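PDB 4LGV: glucose-6-phosphate 1-dehydrogenase from Mycobacterium avium, which probably catalyses the NADP+-linked oxidation of glucose 6-phosphate to 6-phosphogluconolactone, the entry step of the oxidative pentose phosphate pathway. Local coordinates for residues M229-G234 and A339-P344; F241-G246 and S313-Y318; P371-L376 and R385-A390; A264-V269 and K280-R285. All coordinates share one frame; numbering follows the deposited sequence.

Interaction 1. Residues M229-G234 and A339-P344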
# COMPACT_ATOMS: atom_id res chain seq x y z
N MET A 229 29.63 4.20 10.44
CA MET A 229 30.82 3.39 10.36
C MET A 229 31.85 3.89 11.37
O MET A 229 32.47 4.93 11.19
CB MET A 229 31.45 3.45 8.99
CG MET A 229 32.81 2.74 9.09
SD MET A 229 33.56 2.56 7.52
CE MET A 229 34.95 1.58 8.02
N ALA A 230 32.06 3.11 12.43
CA ALA A 230 32.97 3.49 13.49
C ALA A 230 34.14 2.51 13.60
O ALA A 230 33.96 1.28 13.53
CB ALA A 230 32.22 3.56 14.80
N GLU A 231 35.33 3.05 13.74
CA GLU A 231 36.51 2.23 14.06
C GLU A 231 37.10 2.77 15.38
O GLU A 231 37.23 3.96 15.55
CB GLU A 231 37.53 2.30 12.92
CG GLU A 231 37.03 1.65 11.63
CD GLU A 231 37.96 1.82 10.45
OE1 GLU A 231 38.40 2.95 10.18
OE2 GLU A 231 38.29 0.83 9.81
N ASP A 232 37.42 1.87 16.30
CA ASP A 232 37.91 2.24 17.63
C ASP A 232 39.42 2.27 17.66
O ASP A 232 40.03 1.84 18.63
CB ASP A 232 37.36 1.30 18.73
CG ASP A 232 37.69 -0.19 18.50
OD1 ASP A 232 38.17 -0.58 17.42
OD2 ASP A 232 37.46 -0.99 19.43
N PHE A 233 40.03 2.72 16.57
CA PHE A 233 41.49 2.83 16.48
C PHE A 233 41.81 4.01 15.56
O PHE A 233 40.95 4.47 14.79
CB PHE A 233 42.14 1.53 15.98
CG PHE A 233 41.46 0.91 14.77
CD1 PHE A 233 41.77 1.33 13.48
CD2 PHE A 233 40.49 -0.09 14.93
CE1 PHE A 233 41.15 0.78 12.37
CE2 PHE A 233 39.86 -0.64 13.83
CZ PHE A 233 40.19 -0.22 12.54
N GLY A 234 43.02 4.52 15.72
CA GLY A 234 43.51 5.62 14.92
C GLY A 234 44.28 5.06 13.74
O GLY A 234 44.06 3.95 13.31
N ALA A 339 31.12 8.50 9.63
CA ALA A 339 32.24 7.56 9.59
C ALA A 339 33.46 8.21 10.24
O ALA A 339 33.73 9.38 10.03
CB ALA A 339 32.54 7.19 8.17
N GLY A 340 34.21 7.45 11.02
CA GLY A 340 35.40 8.00 11.61
C GLY A 340 36.32 7.10 12.38
O GLY A 340 35.93 6.05 12.87
N LYS A 341 37.57 7.55 12.49
CA LYS A 341 38.63 6.90 13.27
C LYS A 341 38.55 7.31 14.73
O LYS A 341 38.06 8.38 15.07
CB LYS A 341 40.00 7.31 12.75
CG LYS A 341 40.23 6.96 11.29
CD LYS A 341 40.43 5.45 11.09
CE LYS A 341 40.81 5.16 9.66
NZ LYS A 341 40.93 3.72 9.42
N ALA A 342 39.04 6.43 15.59
CA ALA A 342 39.14 6.68 17.02
C ALA A 342 37.76 7.00 17.63
O ALA A 342 37.61 7.93 18.43
CB ALA A 342 40.14 7.80 17.31
N LEU A 343 36.77 6.20 17.25
CA LEU A 343 35.44 6.31 17.85
C LEU A 343 35.35 5.23 18.92
O LEU A 343 36.25 4.41 19.04
CB LEU A 343 34.38 6.17 16.75
CG LEU A 343 34.35 7.34 15.76
CD1 LEU A 343 33.10 7.30 14.88
CD2 LEU A 343 34.44 8.71 16.42
N PRO A 344 34.24 5.19 19.68
CA PRO A 344 34.20 4.28 20.82
C PRO A 344 34.17 2.79 20.52
O PRO A 344 34.54 2.00 21.39
CB PRO A 344 32.92 4.67 21.55
CG PRO A 344 32.63 6.05 21.10
CD PRO A 344 33.06 6.06 19.66
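M229-A230 and A339-G340 are paired parallel ends of two neighbouring strands, 222-230 and 335-340, in the large mixed sheet of the C-terminal domain; beyond them both chains leave the sheet still bonded to each other. The ladder evidence is G340 N to M229 O at 3.1 Å and E231 N to G340 O at 3.2 Å, the second reaching one residue past the last strand pair. The loops then continue the pairing in a less regular way. L343 N donates to E231 O at 2.8 Å, and A342 N reaches F233 O at 2.9 Å from above the carbonyl plane, 57° out of it, so this bond does not use a lone pair.

Outside the ladder, E231 and K341 run side by side and point the same way. Their salt bridge joins K341 NZ to E231 OE1 at 2.8 Å, on the syn side but 29° out of the carboxylate plane. The lysine gets there through a bend at its second torsion (chi2 -73°), with an extended chain after it. E231 CB also lies 3.7 Å above one face of the F233 ring, toward its rim, while K341 NZ approaches the same ring obliquely.

One apolar pair lies on each face. M229 CB meets A339 CB at 4.0 Å on the face covered by V251 and L256 of helix 246-264, and A230 CB rests on L343 CD1 at 3.8 Å. A parallel pair with antiparallel neighbours on both outer flanks is the signature of a mixed sheet, here that of the alpha+beta C-terminal domain of glucose-6-phosphate dehydrogenases.

Interaction 2. Residues F241-G246 and S313-Y318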
# COMPACT_ATOMS: atom_id res chain seq x y z
N PHE A 241 50.19 8.35 3.91
CA PHE A 241 49.18 7.92 2.91
C PHE A 241 47.78 8.37 3.31
O PHE A 241 47.10 9.03 2.52
CB PHE A 241 49.24 6.40 2.67
CG PHE A 241 50.55 5.96 2.05
CD1 PHE A 241 50.76 6.09 0.68
CD2 PHE A 241 51.61 5.48 2.85
CE1 PHE A 241 51.98 5.72 0.11
CE2 PHE A 241 52.83 5.09 2.28
CZ PHE A 241 53.01 5.22 0.91
N TYR A 242 47.39 8.11 4.55
CA TYR A 242 46.08 8.56 5.03
C TYR A 242 45.91 10.09 4.93
O TYR A 242 44.84 10.58 4.50
CB TYR A 242 45.80 8.10 6.45
CG TYR A 242 44.36 8.30 6.82
CD1 TYR A 242 43.93 9.49 7.37
CD2 TYR A 242 43.41 7.32 6.54
CE1 TYR A 242 42.59 9.70 7.68
CE2 TYR A 242 42.06 7.52 6.83
CZ TYR A 242 41.65 8.70 7.40
OH TYR A 242 40.34 8.92 7.75
N ASP A 243 46.96 10.84 5.26
CA ASP A 243 46.87 12.32 5.28
C ASP A 243 46.56 12.93 3.92
O ASP A 243 46.10 14.08 3.85
CB ASP A 243 48.15 12.94 5.82
CG ASP A 243 47.96 14.35 6.34
OD1 ASP A 243 46.87 14.64 6.92
OD2 ASP A 243 48.91 15.16 6.23
N ALA A 244 46.86 12.19 2.85
CA ALA A 244 46.54 12.62 1.48
C ALA A 244 45.14 12.11 1.01
O ALA A 244 44.71 12.45 -0.07
CB ALA A 244 47.61 12.10 0.53
N VAL A 245 44.50 11.27 1.81
CA VAL A 245 43.25 10.61 1.42
C VAL A 245 42.08 11.17 2.22
O VAL A 245 41.22 11.87 1.65
CB VAL A 245 43.41 9.10 1.63
CG1 VAL A 245 42.09 8.40 1.39
CG2 VAL A 245 44.49 8.54 0.71
N GLY A 246 42.03 10.89 3.52
CA GLY A 246 40.96 11.40 4.37
C GLY A 246 39.76 10.45 4.37
O GLY A 246 39.59 9.65 3.47
N SER A 313 47.95 19.73 9.29
CA SER A 313 46.98 19.02 8.42
C SER A 313 45.54 19.43 8.67
O SER A 313 45.11 19.56 9.80
CB SER A 313 47.06 17.51 8.66
OG SER A 313 46.10 16.83 7.88
N THR A 314 44.78 19.63 7.60
CA THR A 314 43.33 19.80 7.73
C THR A 314 42.59 18.58 7.18
O THR A 314 41.41 18.67 6.86
CB THR A 314 42.83 21.08 7.02
OG1 THR A 314 43.27 21.05 5.66
CG2 THR A 314 43.38 22.33 7.73
N THR A 315 43.28 17.44 7.08
CA THR A 315 42.66 16.18 6.63
C THR A 315 41.72 15.63 7.70
O THR A 315 42.05 15.64 8.90
CB THR A 315 43.73 15.13 6.30
OG1 THR A 315 44.57 15.64 5.26
CG2 THR A 315 43.11 13.84 5.84
N GLU A 316 40.55 15.16 7.27
CA GLU A 316 39.52 14.68 8.22
C GLU A 316 39.74 13.22 8.50
O GLU A 316 40.05 12.44 7.61
CB GLU A 316 38.11 14.96 7.68
CG GLU A 316 37.54 14.00 6.59
CD GLU A 316 38.13 14.18 5.20
OE1 GLU A 316 39.03 15.03 5.01
OE2 GLU A 316 37.70 13.44 4.27
N THR A 317 39.61 12.84 9.76
CA THR A 317 39.55 11.45 10.15
C THR A 317 38.12 11.05 10.44
O THR A 317 37.88 9.91 10.82
CB THR A 317 40.37 11.20 11.44
OG1 THR A 317 39.82 11.99 12.50
CG2 THR A 317 41.82 11.53 11.23
N TYR A 318 37.18 11.99 10.34
CA TYR A 318 35.75 11.78 10.65
C TYR A 318 34.92 12.62 9.72
O TYR A 318 35.32 13.73 9.40
CB TYR A 318 35.42 12.20 12.08
CG TYR A 318 33.94 12.19 12.46
CD1 TYR A 318 33.09 13.22 12.05
CD2 TYR A 318 33.41 11.18 13.24
CE1 TYR A 318 31.75 13.23 12.40
CE2 TYR A 318 32.06 11.17 13.59
CZ TYR A 318 31.23 12.19 13.16
OH TYR A 318 29.90 12.24 13.50
O HOH W 1 38.74 12.63 2.12
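T315 joins the loop before strand 318-323 to D243 of helix 239-243, and it sits within an ST turn in which S313 OG accepts from T315 N at 3.0 Å. Its CB faces the aspartate and comes within 3.2 Å of D243 OD1. From there the side chain forks. With chi1 at -60°, OG1 lies beside the backbone N and donates to D243 O at 2.6 Å, the donor tilted 21° from the carbonyl plane; D243 OD1 is also close to OG1, at 3.0 Å. The other branch, CG2, anti to the backbone N, meets G246 CA at 3.6 Å.

S313 reinforces the same aspartate: its OG donates to the syn lone pair of D243 OD1 at 2.5 Å, so this hydroxyl both accepts from the turn and donates across the contact. Y303 OH is a further partner of D243 OD1, which helps fix the carboxylate. The ring of Y242 lies obliquely against E316 O and T317 CG2. E316 is bent at its second torsion; its OE1 pairs with R297, and a water bridges the segments by donating to V245 O at 2.6 Å and to E316 OE2 at 2.5 Å.

Interaction 3. Residues P371-L376 and R385-A390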
# COMPACT_ATOMS: atom_id res chain seq x y z
N PRO A 371 10.03 5.27 17.52
CA PRO A 371 9.35 4.49 16.51
C PRO A 371 10.10 3.19 16.31
O PRO A 371 11.25 3.07 16.76
CB PRO A 371 9.43 5.38 15.26
CG PRO A 371 10.60 6.22 15.46
CD PRO A 371 10.69 6.47 16.95
N ASN A 372 9.45 2.23 15.69
CA ASN A 372 10.10 0.99 15.32
C ASN A 372 11.35 1.28 14.48
O ASN A 372 11.42 2.30 13.75
CB ASN A 372 9.13 0.10 14.52
CG ASN A 372 7.94 -0.42 15.34
OD1 ASN A 372 7.03 -0.99 14.77
ND2 ASN A 372 7.96 -0.30 16.65
N GLN A 373 12.32 0.38 14.56
CA GLN A 373 13.55 0.48 13.76
C GLN A 373 13.99 -0.87 13.23
O GLN A 373 13.86 -1.89 13.88
CB GLN A 373 14.66 1.05 14.64
CG GLN A 373 14.44 2.52 14.93
CD GLN A 373 15.33 3.07 16.03
OE1 GLN A 373 16.54 2.97 15.98
NE2 GLN A 373 14.70 3.72 16.98
N ILE A 374 14.53 -0.84 12.03
CA ILE A 374 15.21 -1.98 11.44
C ILE A 374 16.69 -1.66 11.46
O ILE A 374 17.09 -0.70 10.85
CB ILE A 374 14.79 -2.20 10.00
CG1 ILE A 374 13.29 -2.55 9.96
CG2 ILE A 374 15.59 -3.33 9.38
CD1 ILE A 374 12.72 -2.59 8.56
N VAL A 375 17.48 -2.46 12.16
CA VAL A 375 18.91 -2.23 12.25
C VAL A 375 19.69 -3.36 11.59
O VAL A 375 19.53 -4.51 11.92
CB VAL A 375 19.34 -2.13 13.70
CG1 VAL A 375 20.78 -1.66 13.78
CG2 VAL A 375 18.47 -1.14 14.47
N LEU A 376 20.55 -3.00 10.65
CA LEU A 376 21.43 -3.93 9.99
C LEU A 376 22.87 -3.69 10.43
O LEU A 376 23.42 -2.65 10.09
CB LEU A 376 21.33 -3.75 8.47
CG LEU A 376 19.92 -3.82 7.86
CD1 LEU A 376 19.94 -3.48 6.41
CD2 LEU A 376 19.32 -5.19 8.03
N ARG A 385 18.56 -6.44 13.64
CA ARG A 385 17.73 -6.23 14.82
C ARG A 385 16.47 -5.50 14.42
O ARG A 385 16.52 -4.46 13.79
CB ARG A 385 18.50 -5.46 15.89
CG ARG A 385 17.61 -4.74 16.92
CD ARG A 385 18.43 -4.04 18.02
NE ARG A 385 18.91 -5.03 18.97
CZ ARG A 385 19.65 -4.77 20.05
NH1 ARG A 385 20.05 -3.54 20.33
NH2 ARG A 385 20.01 -5.79 20.83
N LEU A 386 15.33 -6.05 14.79
CA LEU A 386 14.08 -5.32 14.67
C LEU A 386 13.69 -4.78 16.07
O LEU A 386 13.48 -5.56 17.00
CB LEU A 386 13.04 -6.24 14.07
CG LEU A 386 11.61 -5.71 13.95
CD1 LEU A 386 11.48 -4.49 13.04
CD2 LEU A 386 10.69 -6.80 13.41
N GLN A 387 13.56 -3.46 16.20
CA GLN A 387 13.14 -2.84 17.47
C GLN A 387 11.68 -2.50 17.48
O GLN A 387 11.19 -1.76 16.64
CB GLN A 387 13.90 -1.55 17.73
CG GLN A 387 15.39 -1.76 17.79
CD GLN A 387 16.14 -0.52 18.22
OE1 GLN A 387 15.53 0.47 18.61
NE2 GLN A 387 17.48 -0.57 18.12
N LEU A 388 10.97 -3.08 18.44
CA LEU A 388 9.53 -2.89 18.60
C LEU A 388 9.24 -2.52 20.05
O LEU A 388 10.15 -2.41 20.85
CB LEU A 388 8.79 -4.19 18.29
CG LEU A 388 9.01 -4.82 16.92
CD1 LEU A 388 8.16 -6.10 16.81
CD2 LEU A 388 8.66 -3.86 15.78
N SER A 389 7.97 -2.30 20.37
CA SER A 389 7.55 -1.95 21.71
C SER A 389 6.51 -2.93 22.22
O SER A 389 5.72 -3.43 21.42
CB SER A 389 7.01 -0.52 21.75
OG SER A 389 6.60 -0.22 23.05
N ALA A 390 6.50 -3.18 23.53
CA ALA A 390 5.61 -4.15 24.13
C ALA A 390 5.09 -3.69 25.45
O ALA A 390 5.75 -2.95 26.16
CB ALA A 390 6.35 -5.45 24.33
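Q373 O takes Q387 N at 2.8 Å, with an N-H...O angle of 172°, across the beta hairpin of strands 373-379 and 383-392, and L386 CA adds a CA-H...O contact to the same oxygen at 3.5 Å from the same side. The return bond, Q373 N to Q387 O at 3.2 Å, is longer but lies in the carbonyl plane on a lone pair. V375 and R385 form the next hydrogen-bonded pair, with V375 N to R385 O and R385 N to V375 O both at 2.8 Å. The strand axes run at 160° to each other, confirming the antiparallel sense.

Side chains alternate between the two faces. On one, V375 CB stands 4.1 Å from R385 CB, and Q373 and Q387 cross with their amide planes 39° apart; Q373 OE1 is bonded to R351, and R385 reaches on to D402. On the other, I374 and L386, the non-hydrogen-bonded pair between Q373/Q387 and V375/R385, meet through I374 CG1 and L386 CD1 at 4.1 Å. L386 also packs on L386 of the second subunit, so this face takes part in a subunit interface.

N372 contributes to that interface as well, its OD1 accepting from A212 N and its ND2 donating to N210 OD1, both of the second subunit. Within the hairpin the N372 and L388 side chains lie aslant to each other, L388 CD2 resting 3.5 Å from N372 CG.

Interaction 4. Residues A264-V269 and K280-R285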
# COMPACT_ATOMS: atom_id res chain seq x y z
N ALA A 264 19.27 0.16 -0.70
CA ALA A 264 18.24 0.99 -1.36
C ALA A 264 17.80 0.56 -2.76
O ALA A 264 16.73 0.97 -3.23
CB ALA A 264 18.72 2.38 -1.41
N MET A 265 18.59 -0.27 -3.42
CA MET A 265 18.32 -0.61 -4.83
C MET A 265 17.05 -1.41 -5.02
O MET A 265 16.60 -2.14 -4.11
CB MET A 265 19.46 -1.42 -5.42
CG MET A 265 19.69 -2.75 -4.76
SD MET A 265 21.15 -3.62 -5.35
CE MET A 265 20.90 -5.16 -4.46
N GLU A 266 16.52 -1.27 -6.24
CA GLU A 266 15.49 -2.16 -6.74
C GLU A 266 16.11 -3.56 -6.94
O GLU A 266 17.31 -3.70 -7.16
CB GLU A 266 14.93 -1.65 -8.07
CG GLU A 266 14.34 -0.26 -7.98
CD GLU A 266 13.19 -0.15 -6.99
OE1 GLU A 266 12.32 -1.06 -6.98
OE2 GLU A 266 13.11 0.86 -6.25
N PRO A 267 15.27 -4.60 -6.90
CA PRO A 267 15.79 -5.92 -7.09
C PRO A 267 16.34 -6.15 -8.49
O PRO A 267 15.67 -5.86 -9.44
CB PRO A 267 14.55 -6.83 -6.86
CG PRO A 267 13.39 -5.94 -7.04
CD PRO A 267 13.82 -4.58 -6.62
N PRO A 268 17.53 -6.72 -8.62
CA PRO A 268 18.02 -7.15 -9.93
C PRO A 268 17.12 -8.10 -10.65
O PRO A 268 16.47 -8.92 -10.01
CB PRO A 268 19.36 -7.90 -9.59
CG PRO A 268 19.76 -7.37 -8.23
CD PRO A 268 18.46 -7.05 -7.53
N VAL A 269 17.15 -8.05 -12.00
CA VAL A 269 16.38 -9.01 -12.82
C VAL A 269 17.10 -10.29 -13.13
O VAL A 269 16.56 -11.14 -13.79
CB VAL A 269 15.86 -8.40 -14.13
CG1 VAL A 269 14.89 -7.31 -13.78
CG2 VAL A 269 16.97 -7.84 -14.99
N LYS A 280 22.66 -0.93 -8.64
CA LYS A 280 23.36 -0.02 -7.80
C LYS A 280 23.50 1.33 -8.53
O LYS A 280 23.30 2.35 -7.93
CB LYS A 280 24.73 -0.58 -7.44
CG LYS A 280 24.76 -1.81 -6.51
CD LYS A 280 26.21 -1.92 -6.02
CE LYS A 280 26.71 -3.29 -5.66
NZ LYS A 280 28.11 -3.50 -6.15
N ALA A 281 23.89 1.30 -9.80
CA ALA A 281 24.10 2.50 -10.55
C ALA A 281 22.82 3.33 -10.58
O ALA A 281 22.86 4.53 -10.44
CB ALA A 281 24.58 2.19 -11.99
N GLU A 282 21.68 2.68 -10.79
CA GLU A 282 20.41 3.41 -10.78
C GLU A 282 20.20 4.21 -9.50
O GLU A 282 19.55 5.24 -9.55
CB GLU A 282 19.21 2.45 -10.84
CG GLU A 282 18.98 1.87 -12.17
CD GLU A 282 17.71 1.01 -12.19
OE1 GLU A 282 17.04 0.71 -11.08
OE2 GLU A 282 17.43 0.63 -13.35
N VAL A 283 20.62 3.66 -8.36
CA VAL A 283 20.47 4.36 -7.10
C VAL A 283 21.26 5.65 -7.17
O VAL A 283 20.75 6.71 -6.87
CB VAL A 283 20.99 3.53 -5.92
CG1 VAL A 283 21.01 4.37 -4.64
CG2 VAL A 283 20.13 2.31 -5.69
N PHE A 284 22.52 5.54 -7.55
CA PHE A 284 23.43 6.69 -7.50
C PHE A 284 22.93 7.78 -8.47
O PHE A 284 23.08 8.98 -8.19
CB PHE A 284 24.87 6.26 -7.84
CG PHE A 284 25.47 5.29 -6.88
CD1 PHE A 284 25.31 5.46 -5.50
CD2 PHE A 284 26.19 4.21 -7.34
CE1 PHE A 284 25.87 4.57 -4.61
CE2 PHE A 284 26.74 3.30 -6.45
CZ PHE A 284 26.60 3.49 -5.07
N ARG A 285 22.35 7.36 -9.58
CA ARG A 285 21.86 8.34 -10.59
C ARG A 285 20.70 9.17 -10.09
O ARG A 285 20.41 10.20 -10.66
CB ARG A 285 21.51 7.66 -11.90
CG ARG A 285 22.81 7.22 -12.55
CD ARG A 285 22.65 6.51 -13.86
NE ARG A 285 22.06 7.43 -14.83
CZ ARG A 285 21.45 7.06 -15.94
NH1 ARG A 285 21.29 5.78 -16.23
NH2 ARG A 285 20.96 7.99 -16.75
O HOH W 2 18.09 0.18 -8.24
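V283 turns its two methyls against the chain where it leaves helix 246-264. CG2 points at the backbone of M265, 3.5 Å from M265 CA and 3.8 Å from M265 CB. CG1 meets A264 CB at a looser 4.4 Å. The valine torsion explains the split: with CG1 anti to the backbone N (chi1 172°), CG2 is left beside that N and reaches the first residue beyond the helical backbone geometry. M265 holds its CG between backbone N and carbonyl carbon (chi1 63°) and is extended from there on, which carries its sulfur along the helix, M265 SD lying 4.2 Å from K280 CG.

No direct hydrogen bond crosses the contact, and the polar link runs through a water. It accepts from E266 N at 2.9 Å and donates to E282 OE1 at 3.1 Å. The two acidic groups stay apart, E266 OE2 and E282 OE1 being separated by 6.2 Å, and each has a basic partner: R329 for E266, and for E282 both K279 of its own chain and K279 of the third subunit. E282 OE2 lies close to E282 OE2 of the third subunit, and the K279 side chains of both chains probably offset that pair of like charges.

The valine thus packs helix 273-284 against the exit of helix 246-264. M265 also touches Q204 and F208 of helix 200-209 and L276 of helix 273-284, while F284 rests on L257 and A261 of helix 246-264 and on helix 434-449.

How the interactions relate
All four contacts belong to the C-terminal family region. Interactions 1 and 2 are adjacent, their centres 14 Å apart; K341 N and T317 O, 2.9 Å apart, probably form a hydrogen bond between them, and K341 CE packs on Y242 CE2. Interaction 3 lies on the same mixed sheet as interaction 1, but 25 Å away between centres. Interaction 4 joins helix 273-284 to the loop after helix 246-264, its centre 25 Å from that of interaction 3 and 30 Å from that of interaction 2. Along the chain, 264-269 and 280-285 fall between the segments of interaction 2, which in turn fall between those of interaction 1; interaction 3 follows. Interactions 3 and 4 both reach the second subunit, tying these distant parts of the domain into the tetramer.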